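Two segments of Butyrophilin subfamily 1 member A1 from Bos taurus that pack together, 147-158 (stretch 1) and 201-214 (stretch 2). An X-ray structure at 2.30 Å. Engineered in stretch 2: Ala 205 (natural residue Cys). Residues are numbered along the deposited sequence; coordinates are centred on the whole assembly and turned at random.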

# COMPACT_ATOMS: atom_id res chain seq x y z
N GLN A 147 -28.31 -10.81 -14.50
CA GLN A 147 -27.42 -9.74 -14.04
C GLN A 147 -26.68 -10.22 -12.80
O GLN A 147 -27.30 -10.66 -11.83
CB GLN A 147 -28.20 -8.48 -13.65
CG GLN A 147 -29.26 -8.01 -14.65
CD GLN A 147 -30.41 -7.23 -13.99
OE1 GLN A 147 -30.81 -7.51 -12.85
NE2 GLN A 147 -30.94 -6.25 -14.72
N LEU A 148 -25.35 -10.15 -12.83
CA LEU A 148 -24.57 -10.53 -11.67
C LEU A 148 -23.93 -9.29 -11.08
O LEU A 148 -23.45 -8.42 -11.82
CB LEU A 148 -23.49 -11.54 -12.02
CG LEU A 148 -23.88 -12.85 -12.74
CD1 LEU A 148 -22.62 -13.64 -13.01
CD2 LEU A 148 -24.89 -13.74 -11.91
N GLU A 149 -23.87 -9.22 -9.75
CA GLU A 149 -23.13 -8.17 -9.10
C GLU A 149 -22.11 -8.74 -8.17
O GLU A 149 -22.45 -9.49 -7.30
CB GLU A 149 -24.04 -7.22 -8.34
CG GLU A 149 -23.24 -6.06 -7.78
CD GLU A 149 -24.04 -5.10 -6.92
OE1 GLU A 149 -24.54 -5.48 -5.84
OE2 GLU A 149 -24.14 -3.92 -7.34
N CYS A 150 -20.85 -8.37 -8.37
CA CYS A 150 -19.78 -8.88 -7.52
C CYS A 150 -19.30 -7.77 -6.61
O CYS A 150 -19.05 -6.63 -7.03
CB CYS A 150 -18.62 -9.42 -8.37
SG CYS A 150 -17.20 -10.06 -7.45
N THR A 151 -19.13 -8.13 -5.36
CA THR A 151 -18.97 -7.17 -4.30
C THR A 151 -17.82 -7.60 -3.38
O THR A 151 -17.61 -8.77 -3.18
CB THR A 151 -20.33 -7.08 -3.61
OG1 THR A 151 -21.05 -5.94 -4.14
CG2 THR A 151 -20.19 -7.04 -2.16
N SER A 152 -17.00 -6.65 -2.92
CA SER A 152 -15.98 -6.95 -1.95
C SER A 152 -15.58 -5.64 -1.31
O SER A 152 -15.71 -4.57 -1.92
CB SER A 152 -14.79 -7.68 -2.58
OG SER A 152 -13.72 -7.90 -1.65
N VAL A 153 -15.06 -5.74 -0.10
CA VAL A 153 -14.87 -4.63 0.80
C VAL A 153 -13.42 -4.61 1.26
O VAL A 153 -12.85 -5.67 1.49
CB VAL A 153 -15.84 -4.89 1.99
CG1 VAL A 153 -15.31 -4.40 3.33
CG2 VAL A 153 -17.25 -4.36 1.67
N GLY A 154 -12.80 -3.43 1.35
CA GLY A 154 -11.51 -3.28 2.09
C GLY A 154 -10.18 -3.41 1.31
O GLY A 154 -9.16 -3.86 1.86
N TRP A 155 -10.15 -2.99 0.06
CA TRP A 155 -8.95 -3.14 -0.74
C TRP A 155 -8.19 -1.86 -0.78
O TRP A 155 -8.80 -0.81 -0.81
CB TRP A 155 -9.28 -3.57 -2.16
CG TRP A 155 -10.01 -4.84 -2.18
CD1 TRP A 155 -11.34 -5.02 -1.89
CD2 TRP A 155 -9.46 -6.14 -2.42
NE1 TRP A 155 -11.65 -6.35 -1.98
CE2 TRP A 155 -10.52 -7.06 -2.30
CE3 TRP A 155 -8.19 -6.61 -2.78
CZ2 TRP A 155 -10.34 -8.44 -2.49
CZ3 TRP A 155 -8.01 -7.98 -2.98
CH2 TRP A 155 -9.07 -8.88 -2.80
N TYR A 156 -6.88 -1.95 -0.82
CA TYR A 156 -6.08 -0.79 -1.08
C TYR A 156 -4.87 -1.20 -1.90
O TYR A 156 -4.26 -2.22 -1.60
CB TYR A 156 -5.71 -0.05 0.24
CG TYR A 156 -5.19 1.33 -0.09
CD1 TYR A 156 -6.07 2.42 -0.21
CD2 TYR A 156 -3.84 1.52 -0.37
CE1 TYR A 156 -5.59 3.68 -0.56
CE2 TYR A 156 -3.36 2.78 -0.73
CZ TYR A 156 -4.24 3.83 -0.83
OH TYR A 156 -3.75 5.06 -1.18
N PRO A 157 -4.54 -0.48 -2.98
CA PRO A 157 -5.27 0.64 -3.57
C PRO A 157 -6.48 0.10 -4.35
O PRO A 157 -7.01 -0.97 -3.99
CB PRO A 157 -4.21 1.33 -4.48
CG PRO A 157 -3.30 0.07 -4.98
CD PRO A 157 -3.27 -0.79 -3.71
N GLU A 158 -6.94 0.84 -5.37
CA GLU A 158 -8.02 0.37 -6.22
C GLU A 158 -7.70 -1.06 -6.70
O GLU A 158 -6.66 -1.28 -7.31
CB GLU A 158 -8.20 1.30 -7.42
CG GLU A 158 -8.73 2.72 -7.06
CD GLU A 158 -7.61 3.75 -6.70
OE1 GLU A 158 -6.48 3.39 -6.33
OE2 GLU A 158 -7.87 4.95 -6.82
N ASN A 201 -20.75 -22.01 -15.25
CA ASN A 201 -20.32 -21.22 -14.11
C ASN A 201 -19.68 -19.93 -14.61
O ASN A 201 -19.15 -19.87 -15.73
CB ASN A 201 -19.21 -21.93 -13.35
CG ASN A 201 -19.64 -23.25 -12.78
OD1 ASN A 201 -20.65 -23.33 -12.06
ND2 ASN A 201 -18.87 -24.30 -13.08
N VAL A 202 -19.73 -18.91 -13.76
CA VAL A 202 -18.93 -17.71 -13.94
C VAL A 202 -18.21 -17.39 -12.65
O VAL A 202 -18.79 -17.48 -11.56
CB VAL A 202 -19.80 -16.52 -14.27
CG1 VAL A 202 -18.97 -15.24 -14.24
CG2 VAL A 202 -20.44 -16.71 -15.62
N SER A 203 -16.96 -16.96 -12.76
CA SER A 203 -16.25 -16.49 -11.60
C SER A 203 -15.89 -14.98 -11.65
O SER A 203 -15.82 -14.37 -12.73
CB SER A 203 -15.01 -17.34 -11.33
OG SER A 203 -13.99 -16.94 -12.20
N CYS A 204 -15.68 -14.40 -10.48
CA CYS A 204 -15.31 -13.01 -10.33
C CYS A 204 -14.04 -13.05 -9.50
O CYS A 204 -14.02 -13.69 -8.47
CB CYS A 204 -16.41 -12.25 -9.57
SG CYS A 204 -15.91 -10.54 -9.06
N ALA A 205 -12.97 -12.40 -9.96
CA ALA A 205 -11.75 -12.33 -9.18
C ALA A 205 -11.48 -10.89 -8.86
O ALA A 205 -11.61 -10.04 -9.73
CB ALA A 205 -10.55 -12.93 -9.95
N ILE A 206 -11.12 -10.63 -7.61
CA ILE A 206 -10.71 -9.32 -7.23
C ILE A 206 -9.23 -9.40 -6.93
O ILE A 206 -8.81 -10.19 -6.09
CB ILE A 206 -11.44 -8.82 -5.91
CG1 ILE A 206 -12.98 -9.00 -5.97
CG2 ILE A 206 -11.08 -7.42 -5.62
CD1 ILE A 206 -13.69 -8.21 -7.04
N ARG A 207 -8.42 -8.55 -7.54
CA ARG A 207 -7.00 -8.69 -7.36
C ARG A 207 -6.35 -7.43 -6.88
O ARG A 207 -6.57 -6.37 -7.45
CB ARG A 207 -6.38 -9.10 -8.72
CG ARG A 207 -4.88 -9.38 -8.67
CD ARG A 207 -4.41 -9.90 -10.02
NE ARG A 207 -2.97 -10.11 -10.06
CZ ARG A 207 -2.37 -11.24 -9.68
NH1 ARG A 207 -3.08 -12.26 -9.20
NH2 ARG A 207 -1.05 -11.33 -9.77
N ASN A 208 -5.52 -7.54 -5.85
CA ASN A 208 -4.62 -6.46 -5.49
C ASN A 208 -3.33 -6.59 -6.33
O ASN A 208 -2.50 -7.46 -6.06
CB ASN A 208 -4.33 -6.53 -4.00
CG ASN A 208 -3.60 -5.34 -3.48
OD1 ASN A 208 -2.59 -4.96 -4.05
ND2 ASN A 208 -4.08 -4.74 -2.36
N LEU A 209 -3.18 -5.71 -7.33
CA LEU A 209 -2.05 -5.73 -8.30
C LEU A 209 -0.68 -5.44 -7.67
O LEU A 209 0.33 -5.95 -8.12
CB LEU A 209 -2.30 -4.71 -9.41
CG LEU A 209 -3.60 -5.00 -10.16
CD1 LEU A 209 -3.77 -3.94 -11.23
CD2 LEU A 209 -3.45 -6.35 -10.79
N LEU A 210 -0.68 -4.67 -6.60
CA LEU A 210 0.50 -4.33 -5.85
C LEU A 210 1.06 -5.53 -5.06
O LEU A 210 2.28 -5.77 -5.06
CB LEU A 210 0.11 -3.20 -4.91
CG LEU A 210 1.15 -2.33 -4.25
CD1 LEU A 210 2.27 -1.89 -5.24
CD2 LEU A 210 0.41 -1.12 -3.68
N LEU A 211 0.20 -6.28 -4.39
CA LEU A 211 0.60 -7.54 -3.76
C LEU A 211 0.70 -8.72 -4.72
O LEU A 211 1.34 -9.71 -4.38
CB LEU A 211 -0.36 -7.93 -2.62
CG LEU A 211 -0.49 -7.01 -1.41
CD1 LEU A 211 -1.56 -7.49 -0.47
CD2 LEU A 211 0.83 -6.87 -0.67
N GLY A 212 0.07 -8.65 -5.89
CA GLY A 212 -0.03 -9.80 -6.78
C GLY A 212 -0.83 -10.92 -6.09
O GLY A 212 -0.44 -12.11 -6.14
N GLN A 213 -1.93 -10.54 -5.44
CA GLN A 213 -2.80 -11.49 -4.73
C GLN A 213 -4.27 -11.26 -5.08
O GLN A 213 -4.74 -10.12 -5.15
CB GLN A 213 -2.61 -11.38 -3.21
CG GLN A 213 -1.19 -11.65 -2.69
CD GLN A 213 -1.08 -11.49 -1.17
OE1 GLN A 213 -2.05 -11.13 -0.51
NE2 GLN A 213 0.10 -11.75 -0.62
N GLU A 214 -5.02 -12.34 -5.26
CA GLU A 214 -6.41 -12.21 -5.57
C GLU A 214 -7.26 -13.20 -4.82
O GLU A 214 -6.74 -14.21 -4.31
CB GLU A 214 -6.65 -12.40 -7.07
CG GLU A 214 -6.40 -13.80 -7.57
CD GLU A 214 -6.34 -13.85 -9.11
OE1 GLU A 214 -7.07 -14.67 -9.70
OE2 GLU A 214 -5.58 -13.06 -9.71
O HOH W 1 -4.51 -2.98 -7.16

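The two strands face each other across a buried, largely apolar layer, pinned by one disulfide and extended at one end by a tryptophan packed on an isoleucine and by a single weak direct hydrogen bond. The evidence for face-to-face packing rather than pairing in one sheet is in the backbone: the axes of strands 147-155 and 201-208 approach to 8.4 Å and run in similar directions, 29° apart, and no backbone hydrogen bond links them.

Side-chain direction follows the strand alternation. Leu 148, Cys 150 and Ser 152 point their CA-to-CB bonds toward the partner, as do Val 202, Cys 204 and Ile 206, whereas Thr 151, Ser 203 and the engineered Ala 205 point away. The strands come nearest in register at the cysteines, where Cys 150 SG lies 2.1 Å from Cys 204 SG. Both have chi1 in the t well, and the disulfide chi3 of -86° is close to the relaxed value. To one side of it, Leu 148 CD1 meets Val 202 CG1 at 4.2 Å, a loose apolar contact.

On the other side, Ile 206 fills the space between the disulfide and the indole. Its CD1 is 4.0 Å from Cys 150 SG, its CG1 is 4.1 Å from Ser 152 CB, and its CG2 sits over the face of Trp 155, 3.5 Å from the centroid of the six-membered ring and 19° off the ring normal, which is CH-pi geometry. Trp 155 NE1 donates to Ser 152 OG at 2.6 Å with an angle of 158°. The small serine thus satisfies the one polar group of a buried ring.

Asn 208 starts sideways, but its chi1 of -171° brings the amide nearer, so that ND2 donates to Tyr 156 O; the distance is short, 2.6 Å, but the 129° angle makes the bond weak. The same amide serves its own turn, with Asn 208 OD1 accepting from Leu 211 N at 3.1 Å and 168°. An amide suits this place because it offers a donor across the interface and an acceptor for the turn.

At the margin, Pro 157, which follows a cis peptide bond, places CD 3.7 Å from Leu 210 CD2. A water completes the link, donating to Glu 158 O at 2.7 Å and accepting from Leu 209 N at 3.0 Å. In all, 527 Å² is buried, with Trp 155 and Ile 206 the largest contributors.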